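Long-range contacts in glycosyl hyrolase, family 3 (Deinococcus radiodurans, PDB 3TEV), which probably hydrolyses O-glycosidic bonds in carbohydrates, acting as a family 3 glycoside hydrolase: residues L22-P27 and E297-T302; N137-N142 and H183-Q188; P195-S200 and I227-L232; A278-L283 and L303-E308. One frame throughout, in Å; residues are numbered along the deposited sequence.

Contact 1 of 4, residues L22-P27 and E297-T302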
# COMPACT_ATOMS: atom_id res chain seq x y z
N LEU A 22 -8.57 0.99 8.40
CA LEU A 22 -8.38 2.12 7.49
C LEU A 22 -7.03 2.79 7.67
O LEU A 22 -6.50 2.86 8.79
CB LEU A 22 -9.46 3.18 7.67
CG LEU A 22 -10.95 2.85 7.63
CD1 LEU A 22 -11.74 4.18 7.67
CD2 LEU A 22 -11.32 2.05 6.38
N MSE A 23 -6.52 3.33 6.58
CA MSE A 23 -5.34 4.17 6.60
C MSE A 23 -5.81 5.51 6.05
O MSE A 23 -6.34 5.60 4.92
CB MSE A 23 -4.23 3.58 5.72
CG MSE A 23 -2.98 4.46 5.61
SE MSE A 23 -1.52 3.59 4.63
CE MSE A 23 -0.46 2.89 6.09
N ILE A 24 -5.62 6.56 6.84
CA ILE A 24 -6.12 7.87 6.47
C ILE A 24 -4.99 8.87 6.32
O ILE A 24 -3.87 8.62 6.77
CB ILE A 24 -7.09 8.41 7.52
CG1 ILE A 24 -6.36 8.64 8.84
CG2 ILE A 24 -8.28 7.47 7.70
CD1 ILE A 24 -7.18 9.48 9.85
N ASP A 25 -5.29 10.01 5.70
CA ASP A 25 -4.34 11.11 5.63
C ASP A 25 -4.68 12.19 6.64
O ASP A 25 -5.81 12.23 7.16
CB ASP A 25 -4.20 11.67 4.19
CG ASP A 25 -5.53 12.18 3.60
OD1 ASP A 25 -6.63 11.67 3.94
OD2 ASP A 25 -5.47 13.10 2.76
N LEU A 26 -3.70 13.05 6.90
CA LEU A 26 -3.80 14.12 7.89
C LEU A 26 -3.67 15.47 7.19
O LEU A 26 -3.04 15.56 6.14
CB LEU A 26 -2.69 13.95 8.93
CG LEU A 26 -2.63 12.57 9.57
CD1 LEU A 26 -1.33 12.38 10.32
CD2 LEU A 26 -3.87 12.32 10.46
N PRO A 27 -4.26 16.53 7.78
CA PRO A 27 -4.30 17.83 7.09
C PRO A 27 -2.95 18.57 6.95
O PRO A 27 -2.72 19.20 5.92
CB PRO A 27 -5.28 18.65 7.93
CG PRO A 27 -5.43 17.93 9.24
CD PRO A 27 -5.09 16.49 9.00
N GLU A 297 -15.11 14.31 6.11
CA GLU A 297 -16.42 13.81 5.68
C GLU A 297 -16.35 12.54 4.84
O GLU A 297 -17.16 11.62 5.06
CB GLU A 297 -17.22 14.87 4.93
CG GLU A 297 -17.64 16.08 5.78
CD GLU A 297 -16.61 17.23 5.83
OE1 GLU A 297 -15.43 17.07 5.41
OE2 GLU A 297 -17.00 18.31 6.30
N VAL A 298 -15.43 12.46 3.88
CA VAL A 298 -15.32 11.19 3.15
C VAL A 298 -14.75 10.07 4.00
O VAL A 298 -15.14 8.92 3.83
CB VAL A 298 -14.65 11.28 1.73
CG1 VAL A 298 -15.21 12.45 0.96
CG2 VAL A 298 -13.11 11.33 1.78
N GLN A 299 -13.84 10.39 4.91
CA GLN A 299 -13.29 9.38 5.83
C GLN A 299 -14.42 8.83 6.72
O GLN A 299 -14.53 7.61 6.91
CB GLN A 299 -12.13 9.93 6.68
CG GLN A 299 -10.87 10.30 5.87
CD GLN A 299 -9.77 10.93 6.72
OE1 GLN A 299 -9.91 11.04 7.94
NE2 GLN A 299 -8.68 11.33 6.09
N GLN A 300 -15.26 9.75 7.22
CA GLN A 300 -16.40 9.41 8.05
C GLN A 300 -17.40 8.52 7.31
O GLN A 300 -17.91 7.55 7.89
CB GLN A 300 -17.08 10.67 8.62
CG GLN A 300 -16.28 11.32 9.75
CD GLN A 300 -16.86 12.65 10.26
OE1 GLN A 300 -17.47 13.43 9.50
NE2 GLN A 300 -16.65 12.93 11.55
N ALA A 301 -17.62 8.80 6.04
CA ALA A 301 -18.53 7.98 5.25
C ALA A 301 -17.97 6.58 5.05
O ALA A 301 -18.73 5.60 5.01
CB ALA A 301 -18.87 8.65 3.90
N THR A 302 -16.64 6.46 4.93
CA THR A 302 -16.01 5.17 4.80
C THR A 302 -16.11 4.37 6.11
O THR A 302 -16.52 3.21 6.09
CB THR A 302 -14.55 5.30 4.33
OG1 THR A 302 -14.51 6.05 3.11
CG2 THR A 302 -13.94 3.94 4.07
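Strand 22-24 and helix 297-302 touch chiefly through I24 and Q299, their axes almost exactly antiparallel (178°) and 10.6 Å apart at closest approach. This is the strand-on-helix layering of a TIM barrel at the point where the ring closes: 22-24 is the first strand, and helix 296-309 follows strand 290-291, the neighbour that pairs with it through M23.

Q299 carries most of the meeting. Its chain is extended beyond CG and crosses I24 at about a right angle, so that NE2 passes 3.6 Å from I24 CB while OE1 comes to 3.7 Å from I24 CD1. The carboxamide thus rests against the branched side chain with its N-H end carried on to D25. There NE2 gives a fairly straight bond to the backbone oxygen, D25 O, at 3.2 Å, the acceptor lying close to the amide plane. A second and weak bond runs from Q299 NE2 to D25 OD1 at 3.0 Å, bent to 122° at the hydrogen. D25 CG stands between the backbone N and the carbonyl carbon (chi1 58°), and from there OD1 comes within range of NE2. D25 OD1 also receives the backbone N-H of G294, and D25 OD2 forms a salt bridge with K52. Nearer the start of the strand the packing is apolar, L22 CD2 lying 4.0 Å from T302 CG2. On the helix, T302 OG1 is turned back to V298 O, which takes the T302 N-H on its other face.

A neutral amide therefore joins the chain at D25 to helix 296-309, while the aspartate's charge is met by a lysine and a backbone N-H.

Contact 2 of 4, residues N137-N142 and H183-Q188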
# COMPACT_ATOMS: atom_id res chain seq x y z
N ASN A 137 8.26 -1.05 -16.86
CA ASN A 137 8.17 -0.13 -17.99
C ASN A 137 8.44 -0.86 -19.33
O ASN A 137 9.45 -0.61 -19.99
CB ASN A 137 9.14 1.05 -17.78
CG ASN A 137 9.03 2.13 -18.85
OD1 ASN A 137 10.03 2.50 -19.48
ND2 ASN A 137 7.81 2.64 -19.06
N VAL A 138 7.54 -1.77 -19.72
CA VAL A 138 7.79 -2.73 -20.82
C VAL A 138 7.55 -2.14 -22.20
O VAL A 138 8.26 -2.47 -23.15
CB VAL A 138 6.99 -4.07 -20.63
CG1 VAL A 138 5.48 -3.85 -20.70
CG2 VAL A 138 7.45 -5.14 -21.65
N ASN A 139 6.54 -1.29 -22.31
CA ASN A 139 6.15 -0.68 -23.57
C ASN A 139 6.80 0.70 -23.69
O ASN A 139 6.49 1.60 -22.89
CB ASN A 139 4.62 -0.59 -23.65
CG ASN A 139 4.08 -0.56 -25.09
OD1 ASN A 139 4.81 -0.32 -26.06
ND2 ASN A 139 2.77 -0.82 -25.22
N PRO A 140 7.72 0.86 -24.66
CA PRO A 140 8.37 2.16 -24.85
C PRO A 140 7.37 3.25 -25.27
O PRO A 140 7.49 4.39 -24.80
CB PRO A 140 9.40 1.89 -25.96
CG PRO A 140 8.94 0.64 -26.65
CD PRO A 140 8.23 -0.16 -25.58
N ALA A 141 6.40 2.90 -26.11
CA ALA A 141 5.37 3.84 -26.58
C ALA A 141 4.22 4.06 -25.58
O ALA A 141 3.23 4.73 -25.89
CB ALA A 141 4.83 3.41 -27.95
N ASN A 142 4.35 3.50 -24.38
CA ASN A 142 3.39 3.69 -23.30
C ASN A 142 4.08 3.75 -21.92
O ASN A 142 3.95 2.81 -21.13
CB ASN A 142 2.30 2.60 -23.34
CG ASN A 142 1.19 2.82 -22.31
OD1 ASN A 142 0.83 3.95 -21.99
ND2 ASN A 142 0.64 1.72 -21.78
N HIS A 183 1.35 -2.11 -12.92
CA HIS A 183 0.82 -0.90 -13.57
C HIS A 183 1.55 -0.54 -14.85
O HIS A 183 1.22 0.46 -15.51
CB HIS A 183 0.95 0.30 -12.63
CG HIS A 183 -0.21 1.25 -12.69
ND1 HIS A 183 -0.60 1.91 -13.84
CD2 HIS A 183 -1.08 1.65 -11.72
CE1 HIS A 183 -1.65 2.66 -13.59
NE2 HIS A 183 -1.97 2.52 -12.31
N GLY A 184 2.55 -1.35 -15.21
CA GLY A 184 3.47 -0.99 -16.28
C GLY A 184 2.90 -0.68 -17.65
O GLY A 184 3.42 0.19 -18.35
N ASP A 185 1.84 -1.37 -18.06
CA ASP A 185 1.39 -1.30 -19.45
C ASP A 185 -0.13 -1.27 -19.63
O ASP A 185 -0.71 -2.07 -20.37
CB ASP A 185 2.04 -2.43 -20.25
CG ASP A 185 1.84 -2.29 -21.75
OD1 ASP A 185 1.75 -1.15 -22.27
OD2 ASP A 185 1.77 -3.34 -22.41
N THR A 186 -0.76 -0.31 -18.96
CA THR A 186 -2.22 -0.20 -18.86
C THR A 186 -2.78 0.70 -19.96
O THR A 186 -2.06 1.58 -20.43
CB THR A 186 -2.64 0.32 -17.46
OG1 THR A 186 -2.03 1.59 -17.20
CG2 THR A 186 -2.18 -0.64 -16.39
N HIS A 187 -4.02 0.46 -20.39
CA HIS A 187 -4.72 1.36 -21.33
C HIS A 187 -6.05 1.88 -20.78
O HIS A 187 -6.89 1.11 -20.30
CB HIS A 187 -4.86 0.76 -22.76
CG HIS A 187 -5.80 -0.40 -22.88
ND1 HIS A 187 -5.38 -1.72 -22.94
CD2 HIS A 187 -7.16 -0.45 -23.00
CE1 HIS A 187 -6.42 -2.52 -23.06
NE2 HIS A 187 -7.51 -1.78 -23.10
N GLN A 188 -6.20 3.21 -20.80
CA GLN A 188 -7.42 3.90 -20.35
C GLN A 188 -8.24 4.37 -21.53
O GLN A 188 -7.77 5.15 -22.35
CB GLN A 188 -7.09 5.12 -19.50
CG GLN A 188 -6.75 4.86 -18.07
CD GLN A 188 -6.98 6.08 -17.20
OE1 GLN A 188 -8.08 6.27 -16.65
NE2 GLN A 188 -5.95 6.89 -17.04
O HOH W 1 5.66 2.24 -17.66
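A polar loop-to-loop contact, centred on the D185 carboxylate and the amides of N139 and N142, joins two connections that follow successive strands of the barrel. Segment 137-142 comes after strand 128-129, and segment 183-188 after strand 174-180. Both asparagines direct ND2 at the same oxygen: N139 ND2 reaches D185 OD1 at 3.1 Å on its syn side, and N142 ND2 reaches D185 OD1, also at 3.1 Å, on the anti side. They arrive from opposite faces of the carboxylate, each with the acceptor nearly in its own amide plane. The other hydrogen of N142 ND2 goes to T186 O at 3.0 Å, where the donor stands above the carbonyl plane. One amide nitrogen thus ties together the side chain of D185 and the backbone after it. A type I turn from N139 to N142, closed by N142 N to N139 O, brings the two amides to one carboxylate. V138 CG1 packs on D185 CB at 3.7 Å, and a water accepts from N137 ND2 and donates to G184 O. Beyond the pair, D185 OD2 forms a salt bridge with K199, and T186 packs on V197 of strand 196-197, while the first loop leads on to helix 154-169.

Contact 3 of 4, residues P195-S200 and I227-L232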
# COMPACT_ATOMS: atom_id res chain seq x y z
N PRO A 195 -8.38 1.81 -15.86
CA PRO A 195 -7.43 1.28 -16.82
C PRO A 195 -7.55 -0.23 -16.93
O PRO A 195 -7.93 -0.89 -15.95
CB PRO A 195 -6.06 1.67 -16.24
CG PRO A 195 -6.33 2.29 -14.90
CD PRO A 195 -7.76 2.63 -14.81
N ARG A 196 -7.27 -0.77 -18.12
CA ARG A 196 -7.34 -2.20 -18.39
C ARG A 196 -5.99 -2.75 -18.86
O ARG A 196 -5.19 -2.03 -19.45
CB ARG A 196 -8.39 -2.52 -19.45
CG ARG A 196 -9.79 -2.08 -19.15
CD ARG A 196 -10.78 -2.60 -20.20
NE ARG A 196 -11.14 -4.01 -20.00
CZ ARG A 196 -12.13 -4.44 -19.20
NH1 ARG A 196 -12.87 -3.56 -18.52
NH2 ARG A 196 -12.37 -5.75 -19.08
N VAL A 197 -5.77 -4.04 -18.61
CA VAL A 197 -4.69 -4.78 -19.21
C VAL A 197 -5.33 -5.98 -19.88
O VAL A 197 -6.03 -6.75 -19.24
CB VAL A 197 -3.65 -5.22 -18.16
CG1 VAL A 197 -2.61 -6.18 -18.76
CG2 VAL A 197 -2.97 -4.01 -17.56
N SER A 198 -5.12 -6.12 -21.18
CA SER A 198 -5.80 -7.17 -21.92
C SER A 198 -4.89 -8.34 -22.33
O SER A 198 -5.30 -9.22 -23.10
CB SER A 198 -6.46 -6.58 -23.16
OG SER A 198 -5.43 -6.17 -24.04
N LYS A 199 -3.66 -8.35 -21.82
CA LYS A 199 -2.69 -9.44 -22.06
C LYS A 199 -3.19 -10.77 -21.53
O LYS A 199 -3.93 -10.82 -20.54
CB LYS A 199 -1.36 -9.12 -21.35
CG LYS A 199 -0.67 -7.88 -21.87
CD LYS A 199 0.59 -7.57 -21.08
CE LYS A 199 1.25 -6.32 -21.63
NZ LYS A 199 2.49 -5.97 -20.88
N SER A 200 -2.74 -11.85 -22.16
CA SER A 200 -3.02 -13.21 -21.71
C SER A 200 -2.34 -13.53 -20.38
O SER A 200 -1.39 -12.84 -19.97
CB SER A 200 -2.56 -14.21 -22.76
OG SER A 200 -1.14 -14.23 -22.82
N ILE A 227 -6.84 -1.63 -11.41
CA ILE A 227 -6.71 -1.97 -12.82
C ILE A 227 -7.47 -3.26 -13.11
O ILE A 227 -7.45 -4.18 -12.30
CB ILE A 227 -5.22 -2.15 -13.20
CG1 ILE A 227 -4.44 -0.86 -12.93
CG2 ILE A 227 -5.05 -2.60 -14.68
CD1 ILE A 227 -2.93 -1.09 -12.83
N VAL A 228 -8.13 -3.31 -14.25
CA VAL A 228 -8.88 -4.49 -14.66
C VAL A 228 -7.96 -5.35 -15.54
O VAL A 228 -7.46 -4.87 -16.57
CB VAL A 228 -10.21 -4.12 -15.42
CG1 VAL A 228 -11.01 -5.36 -15.77
CG2 VAL A 228 -11.08 -3.17 -14.59
N TYR A 229 -7.71 -6.59 -15.12
CA TYR A 229 -6.95 -7.57 -15.93
C TYR A 229 -7.91 -8.59 -16.53
O TYR A 229 -8.40 -9.46 -15.81
CB TYR A 229 -5.88 -8.27 -15.09
CG TYR A 229 -4.88 -7.30 -14.54
CD1 TYR A 229 -3.58 -7.19 -15.07
CD2 TYR A 229 -5.24 -6.44 -13.51
CE1 TYR A 229 -2.68 -6.24 -14.57
CE2 TYR A 229 -4.37 -5.52 -13.00
CZ TYR A 229 -3.10 -5.41 -13.53
OH TYR A 229 -2.27 -4.46 -12.95
N ASP A 230 -8.18 -8.46 -17.84
CA ASP A 230 -9.06 -9.38 -18.57
C ASP A 230 -8.78 -10.86 -18.30
O ASP A 230 -9.71 -11.68 -18.24
CB ASP A 230 -8.94 -9.17 -20.09
CG ASP A 230 -9.44 -7.81 -20.55
OD1 ASP A 230 -10.00 -7.04 -19.76
OD2 ASP A 230 -9.26 -7.50 -21.75
N ALA A 231 -7.51 -11.22 -18.16
CA ALA A 231 -7.13 -12.62 -18.05
C ALA A 231 -7.34 -13.16 -16.64
O ALA A 231 -7.30 -14.36 -16.45
CB ALA A 231 -5.68 -12.82 -18.51
N LEU A 232 -7.60 -12.28 -15.68
CA LEU A 232 -7.75 -12.64 -14.26
C LEU A 232 -9.17 -12.45 -13.75
O LEU A 232 -9.71 -13.31 -13.04
CB LEU A 232 -6.81 -11.80 -13.40
CG LEU A 232 -5.31 -11.87 -13.69
CD1 LEU A 232 -4.52 -11.02 -12.71
CD2 LEU A 232 -4.82 -13.32 -13.66
O HOH W 2 -5.35 -9.52 -18.67
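A small two-stranded parallel sheet, separate from the barrel sheet, forms where R196 pairs with V228 and V197 with Y229. Its backbone bonds follow the parallel pattern: V228 N donates to P195 O at 3.0 Å, V197 N to V228 O at 2.8 Å, and D230 N to V197 O at 3.1 Å. CA-H...O contacts, among them R196 CA to V228 O, fill in between them.

The ionic component lies on the face bearing R196 and V228. The arginine chain bends at chi3 (78°), which places NE near D230 OD1; the side chain crosses that of D230 at about a right angle. R196 NH2 meets D230 OD1 at 2.8 Å in a salt bridge, coming to the syn side but 31° out of the carboxylate plane; NE adds a weak bond to the same oxygen. V228 CG1 lies over one face of the guanidinium, toward its rim and 3.6 Å from R196 NH2. The arginine is thus gripped at its edge and covered by a methyl, and NH2 has a further acceptor in A234 O.

Apolar packing occupies the other face. V197 and Y229 lie side by side and point the same way, with V197 CB 3.7 Å from Y229 CD1, while V197 CG2 touches I227 CG2. The tyrosine hydroxyl goes to G182 O, and V197 also packs on L204 of helix 201-206.

Past the strands, water takes over the bridging: one molecule donates to V197 O and to K199 O, and accepts from A231 N at 2.8 Å.

Contact 4 of 4, residues A278-L283 and L303-E308; sequences AAVRAL and LAAVAE
V280 and L283 face A305 and V306 where two helices of the barrel's outer layer pack, helix 275-285 before strand 290-291 and helix 296-309 after it. The short segments cross at -44° with axes 9.0 Å apart, and the CA atoms of V280 and V306 are 5.8 Å from each other. No hydrogen bond spans the interface; methyl groups do the work.

V280 turns one branch to the other helix. Its CG2, anti to the carbonyl carbon, lies against the backbone of A305, 3.5 Å from A305 O, and reaches A305 CB at 4.0 Å. The valine methyl therefore sits on the helix backbone as well as on the alanine, whose short side chain comes toward it. V306 is approached by more than one residue of the facing helix: A279 CB comes to 4.3 Å from V306 CG2, and V280 CG2 stands as far from that methyl. A279 and L283 also touch V290, so the helices pack over strand 290-291, which lies between them in the chain, while V306 packs on P18. L283 crosses V306 at about a right angle, its CD1 facing both branches, 4.0 Å from V306 CG1 and from V306 CG2 alike.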
# COMPACT_ATOMS: atom_id res chain seq x y z
N ALA A 278 -17.10 0.80 -2.03
CA ALA A 278 -15.81 0.35 -2.55
C ALA A 278 -14.91 -0.21 -1.43
O ALA A 278 -14.26 -1.24 -1.60
CB ALA A 278 -15.12 1.48 -3.32
N ALA A 279 -14.90 0.46 -0.29
CA ALA A 279 -14.06 0.04 0.81
C ALA A 279 -14.52 -1.32 1.39
O ALA A 279 -13.71 -2.19 1.68
CB ALA A 279 -14.02 1.10 1.88
N VAL A 280 -15.83 -1.51 1.52
CA VAL A 280 -16.37 -2.76 2.02
C VAL A 280 -16.04 -3.89 1.03
O VAL A 280 -15.58 -4.96 1.42
CB VAL A 280 -17.89 -2.63 2.34
CG1 VAL A 280 -18.56 -3.99 2.50
CG2 VAL A 280 -18.08 -1.77 3.60
N ARG A 281 -16.23 -3.60 -0.25
CA ARG A 281 -15.93 -4.58 -1.30
C ARG A 281 -14.44 -4.97 -1.31
O ARG A 281 -14.12 -6.16 -1.45
CB ARG A 281 -16.42 -4.07 -2.66
CG ARG A 281 -16.03 -4.93 -3.87
CD ARG A 281 -16.87 -6.25 -4.06
NE ARG A 281 -16.40 -7.06 -5.19
CZ ARG A 281 -17.04 -8.12 -5.70
NH1 ARG A 281 -18.20 -8.53 -5.19
NH2 ARG A 281 -16.53 -8.77 -6.73
N ALA A 282 -13.54 -4.00 -1.12
CA ALA A 282 -12.10 -4.30 -1.04
C ALA A 282 -11.78 -5.24 0.12
O ALA A 282 -11.01 -6.19 -0.05
CB ALA A 282 -11.26 -3.02 -0.93
N LEU A 283 -12.36 -4.97 1.30
CA LEU A 283 -12.08 -5.78 2.46
C LEU A 283 -12.62 -7.19 2.21
O LEU A 283 -11.90 -8.16 2.43
CB LEU A 283 -12.67 -5.16 3.73
CG LEU A 283 -11.98 -3.87 4.19
CD1 LEU A 283 -12.90 -3.11 5.14
CD2 LEU A 283 -10.59 -4.13 4.83
N LEU A 303 -15.74 4.99 7.23
CA LEU A 303 -15.95 4.40 8.55
C LEU A 303 -17.37 3.86 8.72
O LEU A 303 -17.55 2.74 9.18
CB LEU A 303 -15.71 5.43 9.64
CG LEU A 303 -14.26 5.74 9.93
CD1 LEU A 303 -14.18 7.11 10.63
CD2 LEU A 303 -13.65 4.61 10.78
N ALA A 304 -18.37 4.68 8.36
CA ALA A 304 -19.76 4.31 8.54
C ALA A 304 -20.11 3.03 7.77
O ALA A 304 -20.79 2.16 8.31
CB ALA A 304 -20.73 5.49 8.16
N ALA A 305 -19.61 2.91 6.54
CA ALA A 305 -19.87 1.71 5.76
C ALA A 305 -19.14 0.50 6.37
O ALA A 305 -19.71 -0.58 6.48
CB ALA A 305 -19.46 1.90 4.31
N VAL A 306 -17.89 0.69 6.77
CA VAL A 306 -17.15 -0.42 7.32
C VAL A 306 -17.75 -0.82 8.68
O VAL A 306 -17.71 -2.01 9.05
CB VAL A 306 -15.64 -0.11 7.40
CG1 VAL A 306 -14.85 -1.24 8.07
CG2 VAL A 306 -15.09 0.16 5.98
N ALA A 307 -18.34 0.15 9.40
CA ALA A 307 -19.00 -0.15 10.68
C ALA A 307 -20.17 -1.13 10.55
O ALA A 307 -20.47 -1.86 11.48
CB ALA A 307 -19.46 1.15 11.39
N GLU A 308 -20.81 -1.17 9.38
CA GLU A 308 -21.92 -2.10 9.13
C GLU A 308 -21.43 -3.49 8.71
O GLU A 308 -22.09 -4.49 8.96
CB GLU A 308 -22.85 -1.56 8.04
CG GLU A 308 -23.40 -0.18 8.36
CD GLU A 308 -24.24 -0.18 9.63
OE1 GLU A 308 -24.96 -1.19 9.89
OE2 GLU A 308 -24.17 0.82 10.38

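How the contacts relate
The four contacts fall into two pairs. Contacts 1 and 4, centres 12 Å apart, share helix 296-309, and T302 CG2 packs 3.6 Å from A279 CB. Contacts 2 and 3, also 12 Å apart between centres, are linked by a probable hydrogen bond from R196 N to H187 O (2.9 Å) and by H183 CD2 packing 3.5 Å from I227 CD1. The centres of contacts 1 and 2 are 31 Å apart, but the nearest atoms of contacts 3 and 4 about 10 Å, without touching. Segment 183-188 probably corresponds to the loop carrying the catalytic His-Asp pair in NagZ-type enzymes, so contacts 2 and 3 may border the active site; contact 1 lies where the barrel closes, contact 4 beside it.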